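Local coordinates for protein D-mandelate dehydrogenase (Rhodotorula graminis, PDB 2W2K) that binds NAD(+) and, as a D-isomer specific 2-hydroxyacid dehydrogenase, probably interconverts D-mandelate and the corresponding 2-keto acid, at residues B[18-21]-B[22-26]; B[36-39]-B[40-43]; B[211-214]-B[215-218]; B[323-327]-B[328-332]. All blocks are in the same frame, centred on the assembly; numbering follows the deposited sequence.

Interaction 1. Residues B[18-21]-B[22-26]; sequences DLWS and DFQQK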
# COMPACT_ATOMS: atom_id res chain seq x y z
N ASP B 18 -18.95 -28.17 -1.23
CA ASP B 18 -19.88 -28.76 -2.25
C ASP B 18 -19.17 -29.37 -3.49
O ASP B 18 -19.48 -30.50 -3.91
CB ASP B 18 -20.92 -27.74 -2.74
CG ASP B 18 -21.92 -27.32 -1.65
OD1 ASP B 18 -22.13 -28.06 -0.66
OD2 ASP B 18 -22.52 -26.23 -1.79
N LEU B 19 -18.22 -28.63 -4.07
CA LEU B 19 -17.45 -29.15 -5.20
C LEU B 19 -16.59 -30.37 -4.81
O LEU B 19 -16.49 -31.32 -5.59
CB LEU B 19 -16.57 -28.06 -5.85
CG LEU B 19 -16.09 -28.32 -7.29
CD1 LEU B 19 -17.27 -28.42 -8.28
CD2 LEU B 19 -15.08 -27.22 -7.74
N TRP B 20 -16.00 -30.35 -3.60
CA TRP B 20 -15.24 -31.51 -3.09
C TRP B 20 -16.10 -32.77 -2.84
O TRP B 20 -15.64 -33.90 -3.09
CB TRP B 20 -14.40 -31.13 -1.84
CG TRP B 20 -13.43 -32.20 -1.24
CD1 TRP B 20 -13.43 -32.68 0.05
CD2 TRP B 20 -12.30 -32.85 -1.89
NE1 TRP B 20 -12.40 -33.60 0.23
CE2 TRP B 20 -11.70 -33.72 -0.94
CE3 TRP B 20 -11.76 -32.78 -3.18
CZ2 TRP B 20 -10.59 -34.52 -1.25
CZ3 TRP B 20 -10.64 -33.59 -3.49
CH2 TRP B 20 -10.07 -34.44 -2.53
N SER B 21 -17.32 -32.60 -2.31
CA SER B 21 -18.24 -33.75 -2.16
C SER B 21 -18.62 -34.35 -3.51
O SER B 21 -18.64 -35.59 -3.66
CB SER B 21 -19.50 -33.35 -1.35
OG SER B 21 -19.13 -33.05 -0.01
N ASP B 22 -18.90 -33.49 -4.50
CA ASP B 22 -19.12 -33.90 -5.92
C ASP B 22 -17.94 -34.71 -6.49
O ASP B 22 -18.13 -35.77 -7.14
CB ASP B 22 -19.43 -32.66 -6.79
CG ASP B 22 -19.73 -33.00 -8.24
OD1 ASP B 22 -20.80 -33.61 -8.52
OD2 ASP B 22 -18.91 -32.64 -9.13
N PHE B 23 -16.74 -34.22 -6.22
CA PHE B 23 -15.48 -34.84 -6.71
C PHE B 23 -15.34 -36.26 -6.13
O PHE B 23 -15.01 -37.19 -6.86
CB PHE B 23 -14.25 -33.96 -6.33
CG PHE B 23 -12.98 -34.29 -7.13
CD1 PHE B 23 -12.78 -33.75 -8.39
CD2 PHE B 23 -11.97 -35.11 -6.59
CE1 PHE B 23 -11.62 -34.01 -9.13
CE2 PHE B 23 -10.77 -35.40 -7.34
CZ PHE B 23 -10.62 -34.85 -8.61
N GLN B 24 -15.64 -36.41 -4.83
CA GLN B 24 -15.49 -37.71 -4.13
C GLN B 24 -16.59 -38.71 -4.53
O GLN B 24 -16.44 -39.92 -4.31
CB GLN B 24 -15.50 -37.53 -2.61
CG GLN B 24 -14.24 -36.86 -2.01
CD GLN B 24 -14.43 -36.54 -0.53
OE1 GLN B 24 -14.01 -37.32 0.33
NE2 GLN B 24 -15.05 -35.41 -0.24
N GLN B 25 -17.67 -38.22 -5.15
CA GLN B 25 -18.72 -39.11 -5.69
C GLN B 25 -18.29 -39.65 -7.07
O GLN B 25 -18.39 -40.86 -7.34
CB GLN B 25 -20.07 -38.35 -5.77
CG GLN B 25 -21.32 -39.22 -6.13
CD GLN B 25 -21.34 -39.75 -7.57
OE1 GLN B 25 -21.55 -40.96 -7.79
NE2 GLN B 25 -21.16 -38.85 -8.55
N LYS B 26 -17.80 -38.76 -7.93
CA LYS B 26 -17.33 -39.12 -9.29
C LYS B 26 -16.04 -39.98 -9.32
O LYS B 26 -15.86 -40.81 -10.24
CB LYS B 26 -17.13 -37.84 -10.13
CG LYS B 26 -18.42 -37.05 -10.43
CD LYS B 26 -18.11 -35.64 -10.98
CE LYS B 26 -19.38 -34.97 -11.55
NZ LYS B 26 -19.14 -33.50 -11.85
O HOH W 1 -16.28 -31.93 -8.56
O HOH W 2 -11.98 -35.78 2.30
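Gln24 doubles back over Trp20, one helical turn earlier, and presses its amide onto the indole. From the start of the side chain, CB rests near the Ser21 and Trp20 carbonyls, and CG lies 3.4 Å from Trp20 O. CD sits 3.6 Å above the indole plane, displaced toward the rim, with amide and ring stacked at 27°. At the tip, NE2 comes over the pyrrole part of that face, 3.2 Å from Trp20 CD1, and donates to Trp20 O at 3.3 Å. Because Gln24 N also donates to this carbonyl, Trp20 O is gripped by two donors from opposite faces of its plane; NE2 stands well above it, 64° out. The other end of the amide, OE1, accepts a hydrogen bond from a water, which itself accepts one from Trp20 NE1 at 3.0 Å; it bridges the amide and the indole and helps set the amide's rotation. Trp20 sends CG away from its own backbone N (chi1 -175°), and the indole therefore also reaches Phe23: Trp20 CZ3 lies 3.7 Å from Phe23 CD2, and the rings are nearly parallel but slid so far that they barely overlap. On another side of the helix a second water donates to both Leu19 O and Asp22 OD2, while Lys26 NZ forms a salt bridge to the same OD2 at 2.9 Å, on its syn lone pair. Helix 17-26 links strands 5-8 and 28-31 in a beta-alpha-beta unit; Trp20 and Phe23 pack on Val29 of the second strand, and Met321 of helix 310-330 meets both rings.

Interaction 2. Residues B[36-39]-B[40-43]; sequences THDG and FKQA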
# COMPACT_ATOMS: atom_id res chain seq x y z
N THR B 36 8.12 -39.66 4.24
CA THR B 36 9.32 -39.01 3.65
C THR B 36 9.36 -39.27 2.13
O THR B 36 8.66 -40.15 1.64
CB THR B 36 10.65 -39.53 4.28
OG1 THR B 36 10.87 -40.91 3.94
CG2 THR B 36 10.63 -39.37 5.81
N HIS B 37 10.17 -38.49 1.42
CA HIS B 37 10.34 -38.66 -0.03
C HIS B 37 10.81 -40.07 -0.41
O HIS B 37 10.26 -40.69 -1.36
CB HIS B 37 11.33 -37.60 -0.56
CG HIS B 37 11.92 -37.93 -1.90
ND1 HIS B 37 11.32 -37.58 -3.10
CD2 HIS B 37 13.07 -38.57 -2.23
CE1 HIS B 37 12.08 -37.99 -4.10
NE2 HIS B 37 13.14 -38.61 -3.60
N ASP B 38 11.84 -40.58 0.28
CA ASP B 38 12.37 -41.91 -0.04
C ASP B 38 11.31 -43.00 0.25
O ASP B 38 11.22 -44.00 -0.48
CB ASP B 38 13.69 -42.20 0.71
CG ASP B 38 14.94 -41.63 -0.01
OD1 ASP B 38 14.93 -41.33 -1.24
OD2 ASP B 38 15.97 -41.48 0.67
N GLY B 39 10.55 -42.80 1.32
CA GLY B 39 9.44 -43.70 1.69
C GLY B 39 8.31 -43.75 0.65
O GLY B 39 7.71 -44.82 0.44
N PHE B 40 8.03 -42.60 0.01
CA PHE B 40 7.03 -42.48 -1.10
C PHE B 40 7.51 -43.20 -2.35
O PHE B 40 6.73 -43.90 -3.02
CB PHE B 40 6.74 -40.99 -1.40
CG PHE B 40 5.65 -40.74 -2.46
CD1 PHE B 40 4.35 -41.25 -2.31
CD2 PHE B 40 5.93 -39.94 -3.55
CE1 PHE B 40 3.34 -40.98 -3.27
CE2 PHE B 40 4.94 -39.64 -4.53
CZ PHE B 40 3.65 -40.17 -4.39
N LYS B 41 8.80 -43.05 -2.70
CA LYS B 41 9.35 -43.79 -3.85
C LYS B 41 9.20 -45.30 -3.63
O LYS B 41 8.91 -46.05 -4.57
CB LYS B 41 10.83 -43.45 -4.12
CG LYS B 41 11.08 -42.03 -4.64
CD LYS B 41 12.50 -41.89 -5.29
CE LYS B 41 13.63 -42.32 -4.32
NZ LYS B 41 15.02 -42.21 -4.93
N GLN B 42 9.40 -45.75 -2.38
CA GLN B 42 9.35 -47.18 -2.07
C GLN B 42 7.91 -47.70 -2.15
O GLN B 42 7.67 -48.83 -2.60
CB GLN B 42 9.94 -47.45 -0.68
CG GLN B 42 9.94 -48.93 -0.28
CD GLN B 42 10.27 -49.17 1.20
OE1 GLN B 42 10.65 -50.28 1.59
NE2 GLN B 42 10.12 -48.14 2.04
N ALA B 43 6.97 -46.86 -1.73
CA ALA B 43 5.52 -47.14 -1.84
C ALA B 43 5.09 -47.35 -3.30
O ALA B 43 4.39 -48.34 -3.60
CB ALA B 43 4.72 -46.01 -1.18
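Phe40 and Thr36 make the first backbone bond of helix 37-45, Phe40 N donating to Thr36 O at 3.0 Å. The Phe40 CB lies against the His37 carbonyl, but its ring leads off to the inner side, where it meets Leu34, Tyr49 and Leu73. Lys41 comes next and carries most of the side-chain contact. Its N bonds to His37 O at 3.1 Å, and its CG lies over one face of the His37 imidazole; further along, Lys41 CD is 3.7 Å from His37 NE2. A bend at chi3 (-56°) then turns CE and NZ to lie beside Asp38, whose carboxylate runs alongside and points the same way. Lys41 CE is 3.5 Å from Asp38 OD1, while NZ reaches that oxygen only as a long salt bridge of 3.8 Å; its stronger partner is Asp72. With an alanine here, Asp38 and Asp72 would probably lose the positive charge they share, and the imidazole face its aliphatic cover. That imidazole is held from its other nitrogen, ND1 being hydrogen-bonded to Ser66 O, and this steadies the ring on which the lysine chain lies. The last two of 40-43 continue the i to i+4 helical bonding, Gln42 N donating to Asp38 O and Ala43 N to Gly39 O, the latter at 3.1 Å. Ahead of them Thr36 OG1 accepts from Gly39 N at 3.2 Å. A threonine N-cap followed by such bonds is a common way to begin an alpha-helix, here on the surface after strand 28-31, outermost in this chain's five-stranded parallel sheet.

Interaction 3. Residues B[211-214]-B[215-218]; sequences VDSL and EELA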
# COMPACT_ATOMS: atom_id res chain seq x y z
N VAL B 211 11.45 -0.18 -24.32
CA VAL B 211 12.89 -0.05 -24.61
C VAL B 211 13.52 -1.39 -25.00
O VAL B 211 12.92 -2.44 -24.77
CB VAL B 211 13.69 0.67 -23.45
CG1 VAL B 211 13.17 2.11 -23.24
CG2 VAL B 211 13.64 -0.14 -22.14
N ASP B 212 14.72 -1.36 -25.59
CA ASP B 212 15.34 -2.58 -26.16
C ASP B 212 16.19 -3.42 -25.21
O ASP B 212 16.38 -4.63 -25.45
CB ASP B 212 16.19 -2.24 -27.41
CG ASP B 212 15.38 -1.53 -28.49
OD1 ASP B 212 14.22 -1.93 -28.77
OD2 ASP B 212 15.90 -0.55 -29.06
N SER B 213 16.71 -2.80 -24.15
CA SER B 213 17.63 -3.49 -23.22
C SER B 213 17.35 -3.22 -21.73
O SER B 213 16.70 -2.23 -21.36
CB SER B 213 19.07 -3.10 -23.54
OG SER B 213 19.38 -1.81 -23.04
N LEU B 214 17.87 -4.10 -20.87
CA LEU B 214 17.73 -3.93 -19.40
C LEU B 214 18.49 -2.72 -18.83
O LEU B 214 18.02 -2.09 -17.88
CB LEU B 214 18.17 -5.21 -18.67
CG LEU B 214 17.29 -6.45 -18.85
CD1 LEU B 214 18.06 -7.71 -18.53
CD2 LEU B 214 16.01 -6.32 -17.98
N GLU B 215 19.67 -2.41 -19.38
CA GLU B 215 20.38 -1.17 -18.98
C GLU B 215 19.62 0.13 -19.35
O GLU B 215 19.61 1.08 -18.56
CB GLU B 215 21.86 -1.18 -19.42
CG GLU B 215 22.74 -1.98 -18.40
CD GLU B 215 24.23 -2.08 -18.77
OE1 GLU B 215 24.91 -1.04 -18.81
OE2 GLU B 215 24.71 -3.21 -19.02
N GLU B 216 18.97 0.16 -20.52
CA GLU B 216 18.07 1.25 -20.90
C GLU B 216 16.88 1.41 -19.92
O GLU B 216 16.55 2.52 -19.47
CB GLU B 216 17.56 1.03 -22.34
CG GLU B 216 18.67 1.23 -23.39
CD GLU B 216 18.26 0.83 -24.80
OE1 GLU B 216 17.10 0.39 -25.03
OE2 GLU B 216 19.12 0.99 -25.70
N LEU B 217 16.27 0.29 -19.57
CA LEU B 217 15.18 0.28 -18.58
C LEU B 217 15.65 0.81 -17.23
O LEU B 217 15.02 1.71 -16.67
CB LEU B 217 14.57 -1.14 -18.45
CG LEU B 217 13.25 -1.42 -17.68
CD1 LEU B 217 13.45 -1.38 -16.15
CD2 LEU B 217 12.05 -0.54 -18.15
N ALA B 218 16.76 0.28 -16.71
CA ALA B 218 17.35 0.74 -15.43
C ALA B 218 17.54 2.28 -15.37
O ALA B 218 17.15 2.93 -14.40
CB ALA B 218 18.68 -0.00 -15.14
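Glu216 reaches backward past the start of its own helix, and its carboxylate oxygen OE1 takes up backbone N-H groups of both Asp212 and Ser213. The bond from Asp212 N to Glu216 OE1 is 3.0 Å, arriving nearly along the C-O axis; the one from Ser213 N is weak at 3.3 Å. In return Ser213 OG accepts from Glu216 N at 3.2 Å in a fairly straight bond (163°); together with the weak Ser213 N bond to Glu216 OE1, this makes a capping box. Serine's chi1 of 77° places OG between its backbone N and carbonyl carbon, which aims it at the first turn; it also sits snugly on the glutamate chain, 3.1 Å from Glu216 CG. Replacing Ser213 by alanine is likely to leave the Glu216 N-H without its capping acceptor and open a gap beside Glu216 CG. The extended glutamate brings one like charge near, Asp212 OD2 lying 4.3 Å from Glu216 OE1, a pairing that is probably unfavourable and may be partly offset by the N-H groups at the helix start. Regular helical bonding follows at once, with Leu217 N bonded to Ser213 O and Ala218 N to Leu214 O at 2.9 Å. Inside the cap, Val211 CG2 touches Leu217 CB at 3.9 Å, giving the turn an apolar underside. Both of these side chains rest on Val191 of strand 189-193 in the parallel sheet of the NAD-binding domain. Leu214 reaches Val169 and Tyr193 on that sheet and Phe242 of helix 240-245, whose Ala245 packs with Phe242 against Ala218.

Interaction 4. Residues B[323-327]-B[328-332]; sequences NIDRF and LLQGK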
# COMPACT_ATOMS: atom_id res chain seq x y z
N ASN B 323 -10.25 -29.14 -13.78
CA ASN B 323 -9.30 -29.69 -14.76
C ASN B 323 -9.40 -31.23 -14.90
O ASN B 323 -9.52 -31.78 -16.02
CB ASN B 323 -7.86 -29.27 -14.42
CG ASN B 323 -7.46 -27.90 -15.04
OD1 ASN B 323 -6.79 -27.07 -14.38
ND2 ASN B 323 -7.83 -27.68 -16.28
N ILE B 324 -9.38 -31.92 -13.76
CA ILE B 324 -9.42 -33.41 -13.76
C ILE B 324 -10.79 -33.96 -14.25
O ILE B 324 -10.86 -34.94 -15.02
CB ILE B 324 -8.97 -33.97 -12.38
CG1 ILE B 324 -7.47 -33.68 -12.13
CG2 ILE B 324 -9.24 -35.48 -12.27
CD1 ILE B 324 -7.03 -33.88 -10.66
N ASP B 325 -11.87 -33.30 -13.83
CA ASP B 325 -13.25 -33.66 -14.27
C ASP B 325 -13.40 -33.54 -15.79
O ASP B 325 -13.81 -34.49 -16.47
CB ASP B 325 -14.28 -32.78 -13.53
CG ASP B 325 -15.73 -33.28 -13.67
OD1 ASP B 325 -16.09 -34.03 -14.61
OD2 ASP B 325 -16.55 -32.90 -12.81
N ARG B 326 -13.06 -32.36 -16.32
CA ARG B 326 -13.02 -32.12 -17.78
C ARG B 326 -12.23 -33.21 -18.54
O ARG B 326 -12.75 -33.81 -19.48
CB ARG B 326 -12.44 -30.74 -18.12
CG ARG B 326 -13.36 -29.57 -17.78
CD ARG B 326 -12.66 -28.20 -17.95
NE ARG B 326 -12.21 -27.94 -19.32
CZ ARG B 326 -12.89 -27.29 -20.27
NH1 ARG B 326 -14.11 -26.80 -20.02
NH2 ARG B 326 -12.35 -27.12 -21.47
N PHE B 327 -10.98 -33.44 -18.12
CA PHE B 327 -10.02 -34.29 -18.86
C PHE B 327 -10.30 -35.80 -18.77
O PHE B 327 -10.05 -36.53 -19.74
CB PHE B 327 -8.58 -33.97 -18.38
CG PHE B 327 -7.50 -34.39 -19.34
CD1 PHE B 327 -7.21 -33.64 -20.49
CD2 PHE B 327 -6.74 -35.55 -19.10
CE1 PHE B 327 -6.20 -34.03 -21.38
CE2 PHE B 327 -5.72 -35.94 -19.98
CZ PHE B 327 -5.44 -35.18 -21.12
N LEU B 328 -10.82 -36.28 -17.64
CA LEU B 328 -11.14 -37.72 -17.48
C LEU B 328 -12.59 -38.14 -17.77
O LEU B 328 -12.84 -39.30 -18.15
CB LEU B 328 -10.76 -38.23 -16.07
CG LEU B 328 -9.27 -38.26 -15.69
CD1 LEU B 328 -9.08 -38.96 -14.33
CD2 LEU B 328 -8.41 -38.94 -16.78
N LEU B 329 -13.54 -37.22 -17.54
CA LEU B 329 -14.99 -37.56 -17.64
C LEU B 329 -15.77 -36.88 -18.79
O LEU B 329 -16.73 -37.45 -19.33
CB LEU B 329 -15.70 -37.35 -16.30
CG LEU B 329 -15.22 -38.16 -15.08
CD1 LEU B 329 -16.02 -37.85 -13.82
CD2 LEU B 329 -15.23 -39.65 -15.37
N GLN B 330 -15.35 -35.68 -19.18
CA GLN B 330 -16.12 -34.85 -20.15
C GLN B 330 -15.58 -34.85 -21.59
O GLN B 330 -16.21 -34.29 -22.50
CB GLN B 330 -16.21 -33.39 -19.63
CG GLN B 330 -16.93 -33.20 -18.29
CD GLN B 330 -16.92 -31.73 -17.82
OE1 GLN B 330 -17.12 -30.80 -18.60
NE2 GLN B 330 -16.69 -31.53 -16.54
N GLY B 331 -14.41 -35.46 -21.82
CA GLY B 331 -13.76 -35.38 -23.15
C GLY B 331 -13.33 -33.97 -23.57
O GLY B 331 -13.23 -33.69 -24.77
N LYS B 332 -13.07 -33.11 -22.59
CA LYS B 332 -12.70 -31.70 -22.80
C LYS B 332 -11.22 -31.39 -22.41
O LYS B 332 -10.67 -32.01 -21.49
CB LYS B 332 -13.64 -30.78 -22.01
CG LYS B 332 -15.10 -30.82 -22.51
CD LYS B 332 -15.89 -29.64 -21.98
CE LYS B 332 -17.33 -29.67 -22.46
NZ LYS B 332 -18.15 -28.64 -21.78
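Arg326 turns one face of its guanidinium to Lys332, whose CB lies 3.8 Å above the plane near the rim and whose CD comes within 3.9 Å of Arg326 NH1. The aliphatic part of the lysine lies over the face, and the chain, crossing obliquely, carries its amine beyond it. Arg326 NE is hydrogen-bonded to Pro333 O, which helps hold the guanidinium near the chain leaving the helix. Two other flat groups meet nearly at right angles: the Gln330 amide and the Asp325 carboxylate, planes 86° apart, joined by a weak bond of 3.2 Å from Gln330 NE2 to Asp325 OD1. The other carboxylate oxygen has a stronger partner in Lys26. The Phe327 ring meets Lys332 O obliquely, and Phe327 CA gives that oxygen a CA-H...O contact of 3.5 Å. In the backbone, Leu328 N bonds to Ile324 O at 2.9 Å in the ordinary way, but then the turn widens: Asp325 O accepts from Leu329 N and, weakly, from Gln330 N five residues on. Arg326 O in turn accepts from Gln330 N and from Lys332 N, six residues on, each at 3.2 Å and from opposite faces of its plane. On the inner side Ile324 CG2 and Leu328 CD1 lie alongside at 4.0 Å, both facing strand residue Ala54, while Phe327 packs on Val83 and Ala105. A widened pi-type turn followed by Gly331 with positive phi, and a carbonyl shared by two donors, is how the long helix 310-330 gives way to the following loop.

From the N terminus the four contacts run in series, each shut within a turn or so of chain; none nests in or crosses another. Interaction 1 lies on helix 17-26 and interaction 2 starts helix 37-45, beyond strand 28-31, about 15 Å away at the nearest atoms. Interaction 3 opens helix 214-220 in the NAD-binding domain, across the chain's centre from both. Interaction 4, at the end of helix 310-330, returns to the first sheet and touches interaction 1: Lys26 NZ meets Asp325 OD2 at 2.8 Å in a salt bridge, and Phe23 packs on Ile324. The C-terminal helix is thereby joined to the N-terminal beta-alpha-beta unit.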